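Local coordinates for protein Rab GDP-dissociation inhibitor (Saccharomyces cerevisiae, PDB 2BCG) that regulates GDP/GTP exchange on Sec4 by inhibiting GDP dissociation, and extracts GDP-bound Ypt7 from vacuolar membranes, at residues A[104-107]-A[108-111]; A[177-180]-A[181-184]; A[214-217]-A[218-222]; A[241-244]-A[245-248]; A[339-342]-A[343-347]. All blocks are in the same frame, centred on the assembly; numbering follows the deposited sequence.

Four of the five local contacts form two touching pairs, and contact 5 stands apart. Contacts 1 and 4 pack together, their centres about 9 Å apart: Tyr109 CD1 meets Gly247 O at 3.4 Å and Val110 CG2 meets Glu243 O at 3.5 Å. Residues 108-111 of contact 1 and all of contact 4 lie in regions that interact with YPT1. Contacts 2 and 3 belong to the helices of the prenyl-binding part, joined where Met178 CE touches Ile219 CD1 at 3.8 Å. The side chain of Leu220 lies about 5 Å from a bound geranylgeranyl group, that of Met178 about 12 Å. Contact 5 lies about 7 Å from contact 3 at the nearest atoms. The centres of contacts 1 and 2 are about 41 Å apart.

Contact 1 of 5, residues A[104-107]-A[108-111]; sequences TDVT and RYVD
Arg108 N and Tyr109 N each reach back three residues, to Asp105 O and Val106 O, both at 2.8 Å; this spacing marks a 3-10 turn. Val110 N adds a weak bond to Val106 O at 3.3 Å. A water bridges the far end of the turn, donating to Thr107 O and Asp111 OD1. The turn follows the Schellman motif that closes helix 96-104, where Asp105 leaves helical geometry with a phi of 61°, and its second half already belongs to the 108-114 region that interacts with YPT1. Arg108 carries CG beside its own backbone N (chi1 -69°), which lays that carbon 3.2 Å from Asp105 O. Among charges, Asp105 OD2 lies 4.1 Å from Arg108 NE; carboxylate and guanidinium planes are 14° apart, yet the oxygen is well out of the guanidinium plane and no N-H points at it. Arg108 NH1 instead makes a salt bridge with an acidic side chain of the other protein chain. Apolar contact comes from Val106, whose CG1 lies 4.0 Å from Tyr109 CD1. One face of the Tyr109 ring carries Asp105 O, 4.1 Å above its plane. Tyr109 OH bonds to Arg447 and to an acidic side chain of that other chain.

Contact 2 of 5, residues A[177-180]-A[181-184]; sequences TMDE and VYYK
Met178 lies over one face of the Tyr182 ring, one helical turn on. Its SD stands 5.1 Å from the ring centroid and 15° off the normal, a Met-aromatic contact at some distance, while CG sits 4.0 Å above the ring plane toward the rim. A bend at chi2 (52°) turns the thioether along the ring, bringing CE to 3.7 Å from Tyr182 CE2 and to 4.0 Å from Val181 CG1. On another flank, Asp179 OD2 approaches Tyr182 CD1 at 4.1 Å, with carboxylate and ring planes almost perpendicular. These side chains grow from the short helix 178-184, whose start is fixed by a capping box: Thr177 OG1 accepts from Glu180 N at 3.2 Å, and Glu180 OE1 accepts from Thr177 N at 3.1 Å, reached from above the carboxylate plane. Glu180 OE1 also takes a bond from Asn176. Along the backbone, the i to i+4 bond from Tyr182 N to Met178 O, 2.9 Å, holds the two residues one turn apart. Farther out, Lys192 forms a salt bridge with the Asp179 carboxylate and Tyr207 OH pairs with Tyr182 OH. Phe153 from helix 144-159 packs on Met178 and Val181.

Contact 3 of 5, residues A[214-217]-A[218-222]; sequences PSFE and RILLY
Helix 212-229 supplies Cys223, Val226 and Ala227 to the geranylgeranyl pocket, and the turn just before them is built on Ile219 meeting Ser215 and Leu220 meeting Phe216; Tyr222, at its end, touches the lipid itself. Regular i to i+4 bonds hold it, among them Ile219 N to Ser215 O at 2.9 Å and Leu220 N to Phe216 O at 2.9 Å, the latter nearly straight at 172°. Ile219 swings CG1 beside its own backbone N (chi1 -62°), which lays CG1 3.1 Å and CD1 3.3 Å from Ser215 O, so the branch runs back along the preceding turn. Phe153, Ile157 and Ile195 of neighbouring helices pack against this residue. Replacing Ile219 with an alanine would probably open a gap toward these three side chains and cost the Met178 methyl its contact with Ile219 CD1. One residue on, Leu220 CD2 comes obliquely to the Phe216 ring, 4.2 Å from CE1. Trp156 meets the Phe216 ring edge-to-face. On another flank, the extended Arg218 stem passes Pro214 O with CG at 3.3 Å, then delivers its guanidinium to Ala200 O and to a cation-pi contact with Trp202. Hydrophobic residues thus face the adjoining helices while Glu217 is exposed, as suits a helix packed against 144-159, 178-184 and 189-199 beside the prenyl pocket.

Contact 4 of 5, residues A[241-244]-A[245-248]; sequences LGEL and PQGF
Glu243 O accepts from Gly247 N at 2.9 Å, with an N-H...O angle of 141°, and Leu244 O takes Phe248 N at 3.0 Å on a straighter line. Leu241 O has no such i+4 amide: Pro245 brings no N-H, so this oxygen meets its CD carbon at 3.2 Å and accepts from Leu244 N instead. Gly242 O is served by a side chain: Gln246 NE2 donates to it at 3.2 Å from well above the carbonyl plane, in a bent bond of 138° at the hydrogen. Gln246 CG lies beside the backbone N (chi1 -72°) and the chain extends beyond it, folding the amide back over the start of helix 243-254. Its amide and the Glu243 carboxylate cross obliquely, Glu243 OE1 standing 3.7 Å from Gln246 NE2, while the amide oxygen bonds to the backbone of the other protein chain and Glu243 OE1 makes a salt bridge with a basic side chain there. Putting a leucine at Gln246 is likely to leave Gly242 O without its side-chain donor and the partner backbone without its acceptor. Leu244 CB and Pro245 CD are 3.3 Å apart, the usual squeeze before a proline, and Phe248 CD2 presents its ring edge to the carbonyl oxygen Leu244 O at 3.3 Å. Apolar packing comes from Phe248 on Ile21, Ile25 and Ile100. With its oxygen on the partner and its nitrogen on Gly242, the Gln246 amide is engaged at both ends, consistent with a part for this helix start, within the 236-261 region that interacts with YPT1, in binding the other protein.

Contact 5 of 5, residues A[339-342]-A[343-347]; sequences LGRK and SDIYV
Arg341 folds back to meet Ser343 O and Ile345 where the connection from strand 330-334 enters its antiparallel neighbour, strand 345-351, in the mixed beta sheet. The tight part is on the inner side of the bend. Arg341 NE donates to Ser343 O at 3.1 Å with an N-H...O angle of 156°, and that oxygen lies near the guanidinium plane, so the bond is an edge contact. Ile345 takes a face of the same group: CD1 sits over it, and the two side chains cross at about a right angle. The bend at chi3 (61°) in Arg341 turns NE toward both partners. Leu339 closes the near end, its CD1 meeting Ile345 CD1 at 3.8 Å, also at about a right angle. Beyond NE, the guanidinium is held by a salt bridge from NH1 to Glu378, and Ile345 is anchored by backbone bonding with Ile334 in the sheet. The solvent side is looser. Gly340, with a phi of 65°, is exposed and makes the turn without touching 343-347. The Lys342 side chain is exposed too, its extended chain leading away, although its backbone N bonds to Glu371 OE2. On the packed side, by comparison, Ile345 CG1 comes to 3.7 Å from Arg341 NE, the same nitrogen that binds Ser343 O.

Contact 1 of 5, residues A[104-107]-A[108-111]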
loop_
_atom_site.group_PDB
_atom_site.type_symbol
_atom_site.label_atom_id
_atom_site.label_comp_id
_atom_site.label_asym_id
_atom_site.label_seq_id
_atom_site.Cartn_x
_atom_site.Cartn_y
_atom_site.Cartn_z
ATOM N N THR A 104 9.954 -5.848 -7.939
ATOM C CA THR A 104 8.680 -6.164 -8.612
ATOM C C THR A 104 8.123 -5.015 -9.409
ATOM O O THR A 104 7.094 -5.166 -10.096
ATOM C CB THR A 104 7.588 -6.547 -7.594
ATOM O OG1 THR A 104 7.343 -5.441 -6.688
ATOM C CG2 THR A 104 7.928 -7.855 -6.828
ATOM N N ASP A 105 8.751 -3.846 -9.299
ATOM C CA ASP A 105 8.262 -2.629 -9.954
ATOM C C ASP A 105 6.854 -2.206 -9.479
ATOM O O ASP A 105 6.128 -1.484 -10.170
ATOM C CB ASP A 105 8.289 -2.738 -11.486
ATOM C CG ASP A 105 9.715 -2.755 -12.070
ATOM O OD1 ASP A 105 10.718 -2.444 -11.382
ATOM O OD2 ASP A 105 9.808 -3.122 -13.249
ATOM N N VAL A 106 6.502 -2.616 -8.269
ATOM C CA VAL A 106 5.235 -2.116 -7.660
ATOM C C VAL A 106 5.357 -0.624 -7.327
ATOM O O VAL A 106 4.367 0.083 -7.156
ATOM C CB VAL A 106 4.770 -3.028 -6.517
ATOM C CG1 VAL A 106 3.634 -2.390 -5.723
ATOM C CG2 VAL A 106 4.332 -4.349 -7.117
ATOM N N THR A 107 6.605 -0.125 -7.354
ATOM C CA THR A 107 6.841 1.299 -7.411
ATOM C C THR A 107 6.096 2.005 -8.547
ATOM O O THR A 107 5.879 3.230 -8.472
ATOM C CB THR A 107 8.367 1.597 -7.582
ATOM O OG1 THR A 107 8.911 0.813 -8.663
ATOM C CG2 THR A 107 9.122 1.259 -6.295
ATOM N N ARG A 108 5.683 1.264 -9.586
ATOM C CA ARG A 108 4.886 1.871 -10.670
ATOM C C ARG A 108 3.462 2.235 -10.212
ATOM O O ARG A 108 2.772 3.044 -10.875
ATOM C CB ARG A 108 4.735 0.881 -11.836
ATOM C CG ARG A 108 5.978 0.579 -12.612
ATOM C CD ARG A 108 5.615 -0.618 -13.511
ATOM N NE ARG A 108 6.674 -0.853 -14.474
ATOM C CZ ARG A 108 6.553 -1.502 -15.637
ATOM N NH1 ARG A 108 5.392 -2.065 -16.041
ATOM N NH2 ARG A 108 7.640 -1.590 -16.398
ATOM N N TYR A 109 3.030 1.662 -9.089
ATOM C CA TYR A 109 1.614 1.783 -8.680
ATOM C C TYR A 109 1.466 2.560 -7.383
ATOM O O TYR A 109 0.346 2.835 -6.936
ATOM C CB TYR A 109 0.937 0.405 -8.540
ATOM C CG TYR A 109 1.365 -0.588 -9.613
ATOM C CD1 TYR A 109 1.767 -1.859 -9.274
ATOM C CD2 TYR A 109 1.404 -0.210 -10.959
ATOM C CE1 TYR A 109 2.188 -2.780 -10.234
ATOM C CE2 TYR A 109 1.819 -1.112 -11.934
ATOM C CZ TYR A 109 2.222 -2.391 -11.566
ATOM O OH TYR A 109 2.707 -3.308 -12.499
ATOM N N VAL A 110 2.611 2.870 -6.742
ATOM C CA VAL A 110 2.592 3.549 -5.431
ATOM C C VAL A 110 3.751 4.526 -5.389
ATOM O O VAL A 110 4.893 4.165 -5.712
ATOM C CB VAL A 110 2.776 2.571 -4.260
ATOM C CG1 VAL A 110 2.527 3.314 -2.925
ATOM C CG2 VAL A 110 1.853 1.354 -4.385
ATOM N N ASP A 111 3.444 5.758 -5.014
ATOM C CA ASP A 111 4.481 6.801 -4.813
ATOM C C ASP A 111 4.769 6.971 -3.328
ATOM O O ASP A 111 3.858 6.767 -2.519
ATOM C CB ASP A 111 3.980 8.122 -5.359
ATOM C CG ASP A 111 3.891 8.132 -6.887
ATOM O OD1 ASP A 111 4.787 7.581 -7.554
ATOM O OD2 ASP A 111 2.942 8.734 -7.407
HETATM O O HOH W 1 4.363 5.511 -9.122
#

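Contact 2 of 5, residues A[177-180]-A[181-184]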
loop_
_atom_site.group_PDB
_atom_site.type_symbol
_atom_site.label_atom_id
_atom_site.label_comp_id
_atom_site.label_asym_id
_atom_site.label_seq_id
_atom_site.Cartn_x
_atom_site.Cartn_y
_atom_site.Cartn_z
ATOM N N THR A 177 25.170 -11.004 24.898
ATOM C CA THR A 177 23.877 -10.302 24.963
ATOM C C THR A 177 24.084 -8.835 24.560
ATOM O O THR A 177 25.219 -8.327 24.519
ATOM C CB THR A 177 23.264 -10.328 26.389
ATOM O OG1 THR A 177 24.047 -9.496 27.255
ATOM C CG2 THR A 177 23.209 -11.752 26.966
ATOM N N MET A 178 22.986 -8.144 24.256
ATOM C CA MET A 178 23.099 -6.743 23.911
ATOM C C MET A 178 23.610 -5.925 25.098
ATOM O O MET A 178 24.372 -4.996 24.893
ATOM C CB MET A 178 21.779 -6.188 23.358
ATOM C CG MET A 178 21.986 -4.924 22.550
ATOM S SD MET A 178 23.224 -5.010 21.233
ATOM C CE MET A 178 23.516 -3.285 20.890
ATOM N N ASP A 179 23.214 -6.279 26.319
ATOM C CA ASP A 179 23.738 -5.594 27.515
ATOM C C ASP A 179 25.270 -5.697 27.616
ATOM O O ASP A 179 25.936 -4.731 27.977
ATOM C CB ASP A 179 23.110 -6.149 28.789
ATOM C CG ASP A 179 22.670 -5.056 29.746
ATOM O OD1 ASP A 179 21.970 -5.395 30.739
ATOM O OD2 ASP A 179 22.989 -3.871 29.503
ATOM N N GLU A 180 25.811 -6.873 27.276
ATOM C CA GLU A 180 27.256 -7.073 27.254
ATOM C C GLU A 180 27.933 -6.254 26.176
ATOM O O GLU A 180 29.025 -5.734 26.377
ATOM C CB GLU A 180 27.601 -8.556 27.096
ATOM C CG GLU A 180 27.222 -9.385 28.313
ATOM C CD GLU A 180 27.496 -10.865 28.117
ATOM O OE1 GLU A 180 27.518 -11.331 26.955
ATOM O OE2 GLU A 180 27.687 -11.557 29.136
ATOM N N VAL A 181 27.267 -6.082 25.032
ATOM C CA VAL A 181 27.787 -5.217 23.995
ATOM C C VAL A 181 27.839 -3.753 24.496
ATOM O O VAL A 181 28.827 -3.045 24.281
ATOM C CB VAL A 181 26.949 -5.336 22.666
ATOM C CG1 VAL A 181 27.297 -4.226 21.703
ATOM C CG2 VAL A 181 27.154 -6.699 22.000
ATOM N N TYR A 182 26.779 -3.325 25.195
ATOM C CA TYR A 182 26.711 -1.973 25.738
ATOM C C TYR A 182 27.861 -1.767 26.740
ATOM O O TYR A 182 28.525 -0.719 26.728
ATOM C CB TYR A 182 25.354 -1.736 26.417
ATOM C CG TYR A 182 24.120 -1.516 25.506
ATOM C CD1 TYR A 182 22.864 -1.966 25.911
ATOM C CD2 TYR A 182 24.222 -0.847 24.278
ATOM C CE1 TYR A 182 21.701 -1.725 25.133
ATOM C CE2 TYR A 182 23.057 -0.602 23.467
ATOM C CZ TYR A 182 21.814 -1.057 23.921
ATOM O OH TYR A 182 20.684 -0.821 23.132
ATOM N N TYR A 183 28.112 -2.802 27.546
ATOM C CA TYR A 183 29.172 -2.767 28.572
ATOM C C TYR A 183 30.551 -2.555 27.966
ATOM O O TYR A 183 31.328 -1.752 28.493
ATOM C CB TYR A 183 29.161 -4.054 29.388
ATOM C CG TYR A 183 29.900 -3.963 30.712
ATOM C CD1 TYR A 183 29.304 -3.361 31.823
ATOM C CD2 TYR A 183 31.157 -4.552 30.867
ATOM C CE1 TYR A 183 29.970 -3.310 33.073
ATOM C CE2 TYR A 183 31.829 -4.499 32.089
ATOM C CZ TYR A 183 31.229 -3.882 33.177
ATOM O OH TYR A 183 31.880 -3.842 34.404
ATOM N N LYS A 184 30.850 -3.253 26.868
ATOM C CA LYS A 184 32.144 -3.112 26.195
ATOM C C LYS A 184 32.401 -1.633 25.874
ATOM O O LYS A 184 33.525 -1.143 25.976
ATOM C CB LYS A 184 32.200 -3.999 24.938
ATOM C CG LYS A 184 33.440 -3.821 24.035
ATOM C CD LYS A 184 34.682 -4.583 24.534
ATOM C CE LYS A 184 34.517 -6.091 24.407
ATOM N NZ LYS A 184 35.802 -6.797 24.667
#

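Contact 3 of 5, residues A[214-217]-A[218-222]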
loop_
_atom_site.group_PDB
_atom_site.type_symbol
_atom_site.label_atom_id
_atom_site.label_comp_id
_atom_site.label_asym_id
_atom_site.label_seq_id
_atom_site.Cartn_x
_atom_site.Cartn_y
_atom_site.Cartn_z
ATOM N N PRO A 214 20.255 -9.759 16.530
ATOM C CA PRO A 214 19.032 -9.058 16.055
ATOM C C PRO A 214 19.041 -7.565 16.350
ATOM O O PRO A 214 18.638 -6.788 15.503
ATOM C CB PRO A 214 17.888 -9.719 16.824
ATOM C CG PRO A 214 18.535 -10.560 17.870
ATOM C CD PRO A 214 19.926 -10.858 17.451
ATOM N N SER A 215 19.480 -7.180 17.547
ATOM C CA SER A 215 19.664 -5.755 17.865
ATOM C C SER A 215 20.700 -5.086 16.955
ATOM O O SER A 215 20.471 -3.975 16.473
ATOM C CB SER A 215 20.043 -5.553 19.347
ATOM O OG SER A 215 19.033 -6.030 20.213
ATOM N N PHE A 216 21.838 -5.752 16.724
ATOM C CA PHE A 216 22.879 -5.237 15.842
ATOM C C PHE A 216 22.306 -4.969 14.447
ATOM O O PHE A 216 22.513 -3.895 13.863
ATOM C CB PHE A 216 24.045 -6.248 15.737
ATOM C CG PHE A 216 25.184 -5.771 14.872
ATOM C CD1 PHE A 216 25.176 -5.994 13.490
ATOM C CD2 PHE A 216 26.272 -5.097 15.435
ATOM C CE1 PHE A 216 26.229 -5.535 12.691
ATOM C CE2 PHE A 216 27.328 -4.640 14.636
ATOM C CZ PHE A 216 27.302 -4.857 13.271
ATOM N N GLU A 217 21.621 -5.977 13.905
ATOM C CA GLU A 217 20.993 -5.830 12.588
ATOM C C GLU A 217 19.931 -4.720 12.534
ATOM O O GLU A 217 19.888 -3.980 11.549
ATOM C CB GLU A 217 20.488 -7.171 12.018
ATOM C CG GLU A 217 19.311 -7.848 12.735
ATOM C CD GLU A 217 19.096 -9.334 12.345
ATOM O OE1 GLU A 217 19.813 -9.852 11.463
ATOM O OE2 GLU A 217 18.182 -9.986 12.911
ATOM N N ARG A 218 19.090 -4.596 13.570
ATOM C CA ARG A 218 18.081 -3.511 13.620
ATOM C C ARG A 218 18.737 -2.123 13.663
ATOM O O ARG A 218 18.283 -1.206 12.984
ATOM C CB ARG A 218 17.112 -3.663 14.798
ATOM C CG ARG A 218 16.092 -4.818 14.746
ATOM C CD ARG A 218 15.344 -4.784 16.068
ATOM N NE ARG A 218 14.188 -5.662 16.164
ATOM C CZ ARG A 218 12.972 -5.295 16.566
ATOM N NH1 ARG A 218 12.717 -4.038 16.939
ATOM N NH2 ARG A 218 11.998 -6.200 16.612
ATOM N N ILE A 219 19.798 -1.965 14.460
ATOM C CA ILE A 219 20.511 -0.708 14.540
ATOM C C ILE A 219 21.202 -0.376 13.220
ATOM O O ILE A 219 21.137 0.751 12.737
ATOM C CB ILE A 219 21.535 -0.738 15.714
ATOM C CG1 ILE A 219 20.789 -0.914 17.044
ATOM C CG2 ILE A 219 22.411 0.528 15.695
ATOM C CD1 ILE A 219 21.682 -1.430 18.170
ATOM N N LEU A 220 21.885 -1.364 12.628
ATOM C CA LEU A 220 22.415 -1.177 11.286
ATOM C C LEU A 220 21.334 -0.779 10.258
ATOM O O LEU A 220 21.554 0.168 9.485
ATOM C CB LEU A 220 23.138 -2.439 10.828
ATOM C CG LEU A 220 23.909 -2.384 9.512
ATOM C CD1 LEU A 220 25.028 -1.344 9.496
ATOM C CD2 LEU A 220 24.432 -3.799 9.268
ATOM N N LEU A 221 20.197 -1.489 10.283
ATOM C CA LEU A 221 19.031 -1.170 9.407
ATOM C C LEU A 221 18.587 0.281 9.604
ATOM O O LEU A 221 18.339 0.991 8.636
ATOM C CB LEU A 221 17.861 -2.125 9.647
ATOM C CG LEU A 221 16.558 -1.836 8.869
ATOM C CD1 LEU A 221 16.772 -1.852 7.346
ATOM C CD2 LEU A 221 15.449 -2.757 9.274
ATOM N N TYR A 222 18.496 0.727 10.855
ATOM C CA TYR A 222 18.106 2.112 11.123
ATOM C C TYR A 222 19.097 3.095 10.520
ATOM O O TYR A 222 18.704 4.060 9.847
ATOM C CB TYR A 222 18.000 2.349 12.637
ATOM C CG TYR A 222 17.464 3.712 13.035
ATOM C CD1 TYR A 222 18.302 4.840 13.020
ATOM C CD2 TYR A 222 16.127 3.862 13.439
ATOM C CE1 TYR A 222 17.818 6.109 13.386
ATOM C CE2 TYR A 222 15.618 5.122 13.810
ATOM C CZ TYR A 222 16.476 6.237 13.783
ATOM O OH TYR A 222 15.974 7.480 14.120
#

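Contact 4 of 5, residues A[241-244]-A[245-248]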
loop_
_atom_site.group_PDB
_atom_site.type_symbol
_atom_site.label_atom_id
_atom_site.label_comp_id
_atom_site.label_asym_id
_atom_site.label_seq_id
_atom_site.Cartn_x
_atom_site.Cartn_y
_atom_site.Cartn_z
ATOM N N LEU A 241 -1.666 3.748 3.311
ATOM C CA LEU A 241 -1.161 2.380 3.259
ATOM C C LEU A 241 -2.000 1.464 2.359
ATOM O O LEU A 241 -1.485 0.457 1.869
ATOM C CB LEU A 241 -1.063 1.811 4.681
ATOM C CG LEU A 241 -0.030 2.508 5.586
ATOM C CD1 LEU A 241 -0.114 1.925 6.991
ATOM C CD2 LEU A 241 1.367 2.341 5.007
ATOM N N GLY A 242 -3.277 1.780 2.166
ATOM C CA GLY A 242 -4.147 0.961 1.306
ATOM C C GLY A 242 -3.623 0.854 -0.135
ATOM O O GLY A 242 -3.983 -0.074 -0.860
ATOM N N GLU A 243 -2.785 1.794 -0.570
ATOM C CA GLU A 243 -2.221 1.683 -1.914
ATOM C C GLU A 243 -1.319 0.450 -2.074
ATOM O O GLU A 243 -1.152 -0.063 -3.190
ATOM C CB GLU A 243 -1.426 2.926 -2.262
ATOM C CG GLU A 243 -2.232 4.220 -2.156
ATOM C CD GLU A 243 -3.512 4.199 -3.027
ATOM O OE1 GLU A 243 -4.633 3.970 -2.479
ATOM O OE2 GLU A 243 -3.395 4.411 -4.254
ATOM N N LEU A 244 -0.672 0.028 -0.985
ATOM C CA LEU A 244 0.283 -1.088 -1.053
ATOM C C LEU A 244 -0.413 -2.408 -1.455
ATOM O O LEU A 244 0.000 -3.030 -2.445
ATOM C CB LEU A 244 1.071 -1.210 0.274
ATOM C CG LEU A 244 2.006 -0.017 0.525
ATOM C CD1 LEU A 244 2.402 -0.006 2.025
ATOM C CD2 LEU A 244 3.254 -0.064 -0.386
ATOM N N PRO A 245 -1.442 -2.870 -0.707
ATOM C CA PRO A 245 -2.081 -4.132 -1.153
ATOM C C PRO A 245 -2.654 -3.997 -2.555
ATOM O O PRO A 245 -2.580 -4.935 -3.339
ATOM C CB PRO A 245 -3.188 -4.390 -0.104
ATOM C CG PRO A 245 -3.400 -3.034 0.571
ATOM C CD PRO A 245 -2.059 -2.347 0.540
ATOM N N GLN A 246 -3.204 -2.840 -2.881
ATOM C CA GLN A 246 -3.787 -2.639 -4.220
ATOM C C GLN A 246 -2.701 -2.798 -5.292
ATOM O O GLN A 246 -2.944 -3.363 -6.362
ATOM C CB GLN A 246 -4.464 -1.274 -4.327
ATOM C CG GLN A 246 -5.766 -1.243 -3.510
ATOM C CD GLN A 246 -6.470 0.088 -3.629
ATOM O OE1 GLN A 246 -6.943 0.468 -4.692
ATOM N NE2 GLN A 246 -6.513 0.817 -2.537
ATOM N N GLY A 247 -1.500 -2.326 -4.974
ATOM C CA GLY A 247 -0.412 -2.422 -5.939
ATOM C C GLY A 247 0.066 -3.843 -6.144
ATOM O O GLY A 247 0.367 -4.269 -7.286
ATOM N N PHE A 248 0.197 -4.586 -5.047
ATOM C CA PHE A 248 0.612 -5.987 -5.176
ATOM C C PHE A 248 -0.494 -6.827 -5.833
ATOM O O PHE A 248 -0.187 -7.800 -6.548
ATOM C CB PHE A 248 1.092 -6.549 -3.841
ATOM C CG PHE A 248 2.482 -6.080 -3.497
ATOM C CD1 PHE A 248 3.608 -6.683 -4.106
ATOM C CD2 PHE A 248 2.671 -4.985 -2.646
ATOM C CE1 PHE A 248 4.904 -6.227 -3.820
ATOM C CE2 PHE A 248 3.976 -4.500 -2.382
ATOM C CZ PHE A 248 5.093 -5.145 -2.945
#

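Contact 5 of 5, residues A[339-342]-A[343-347]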
loop_
_atom_site.group_PDB
_atom_site.type_symbol
_atom_site.label_atom_id
_atom_site.label_comp_id
_atom_site.label_asym_id
_atom_site.label_seq_id
_atom_site.Cartn_x
_atom_site.Cartn_y
_atom_site.Cartn_z
ATOM N N LEU A 339 7.186 6.456 31.240
ATOM C CA LEU A 339 5.825 6.397 31.758
ATOM C C LEU A 339 5.624 5.257 32.746
ATOM O O LEU A 339 4.486 5.002 33.139
ATOM C CB LEU A 339 4.814 6.268 30.612
ATOM C CG LEU A 339 4.659 7.460 29.655
ATOM C CD1 LEU A 339 3.577 7.142 28.625
ATOM C CD2 LEU A 339 4.328 8.771 30.403
ATOM N N GLY A 340 6.704 4.556 33.106
ATOM C CA GLY A 340 6.616 3.414 34.029
ATOM C C GLY A 340 5.802 2.286 33.422
ATOM O O GLY A 340 5.063 1.572 34.123
ATOM N N ARG A 341 5.921 2.156 32.098
ATOM C CA ARG A 341 5.198 1.154 31.340
ATOM C C ARG A 341 6.015 -0.076 30.977
ATOM O O ARG A 341 7.251 -0.112 31.144
ATOM C CB ARG A 341 4.661 1.791 30.039
ATOM C CG ARG A 341 3.460 2.669 30.252
ATOM C CD ARG A 341 2.907 3.247 28.921
ATOM N NE ARG A 341 2.464 2.214 27.976
ATOM C CZ ARG A 341 1.267 1.612 27.977
ATOM N NH1 ARG A 341 0.321 1.912 28.879
ATOM N NH2 ARG A 341 1.017 0.696 27.048
ATOM N N LYS A 342 5.317 -1.077 30.446
ATOM C CA LYS A 342 5.958 -2.280 29.925
ATOM C C LYS A 342 6.214 -2.187 28.422
ATOM O O LYS A 342 6.999 -2.966 27.882
ATOM C CB LYS A 342 5.090 -3.507 30.214
ATOM C CG LYS A 342 4.750 -3.681 31.709
ATOM C CD LYS A 342 3.741 -4.790 31.931
ATOM C CE LYS A 342 3.549 -5.038 33.436
ATOM N NZ LYS A 342 2.985 -6.399 33.757
ATOM N N SER A 343 5.552 -1.242 27.740
ATOM C CA SER A 343 5.725 -1.105 26.300
ATOM C C SER A 343 5.656 0.352 25.896
ATOM O O SER A 343 4.974 1.175 26.503
ATOM C CB SER A 343 4.763 -1.960 25.475
ATOM O OG SER A 343 3.481 -1.411 25.474
ATOM N N ASP A 344 6.346 0.632 24.816
ATOM C CA ASP A 344 6.340 1.983 24.259
ATOM C C ASP A 344 4.956 2.369 23.704
ATOM O O ASP A 344 4.150 1.525 23.322
ATOM C CB ASP A 344 7.379 2.093 23.149
ATOM C CG ASP A 344 8.807 1.932 23.648
ATOM O OD1 ASP A 344 9.732 2.045 22.818
ATOM O OD2 ASP A 344 9.002 1.706 24.867
ATOM N N ILE A 345 4.701 3.668 23.666
ATOM C CA ILE A 345 3.541 4.207 22.915
ATOM C C ILE A 345 4.096 4.908 21.704
ATOM O O ILE A 345 5.120 5.617 21.792
ATOM C CB ILE A 345 2.738 5.234 23.762
ATOM C CG1 ILE A 345 2.263 4.567 25.070
ATOM C CG2 ILE A 345 1.571 5.799 22.936
ATOM C CD1 ILE A 345 1.456 5.462 25.955
ATOM N N TYR A 346 3.469 4.654 20.557
ATOM C CA TYR A 346 3.842 5.313 19.301
ATOM C C TYR A 346 2.771 6.297 18.866
ATOM O O TYR A 346 1.580 6.122 19.120
ATOM C CB TYR A 346 4.032 4.298 18.157
ATOM C CG TYR A 346 5.231 3.381 18.336
ATOM C CD1 TYR A 346 5.041 2.005 18.395
ATOM C CD2 TYR A 346 6.555 3.881 18.392
ATOM C CE1 TYR A 346 6.116 1.134 18.571
ATOM C CE2 TYR A 346 7.638 3.010 18.545
ATOM C CZ TYR A 346 7.411 1.654 18.620
ATOM O OH TYR A 346 8.454 0.775 18.738
ATOM N N VAL A 347 3.212 7.322 18.159
ATOM C CA VAL A 347 2.281 8.145 17.398
ATOM C C VAL A 347 2.815 8.221 15.972
ATOM O O VAL A 347 4.021 8.389 15.741
ATOM C CB VAL A 347 2.084 9.559 17.990
ATOM C CG1 VAL A 347 0.828 10.213 17.388
ATOM C CG2 VAL A 347 1.944 9.517 19.538
#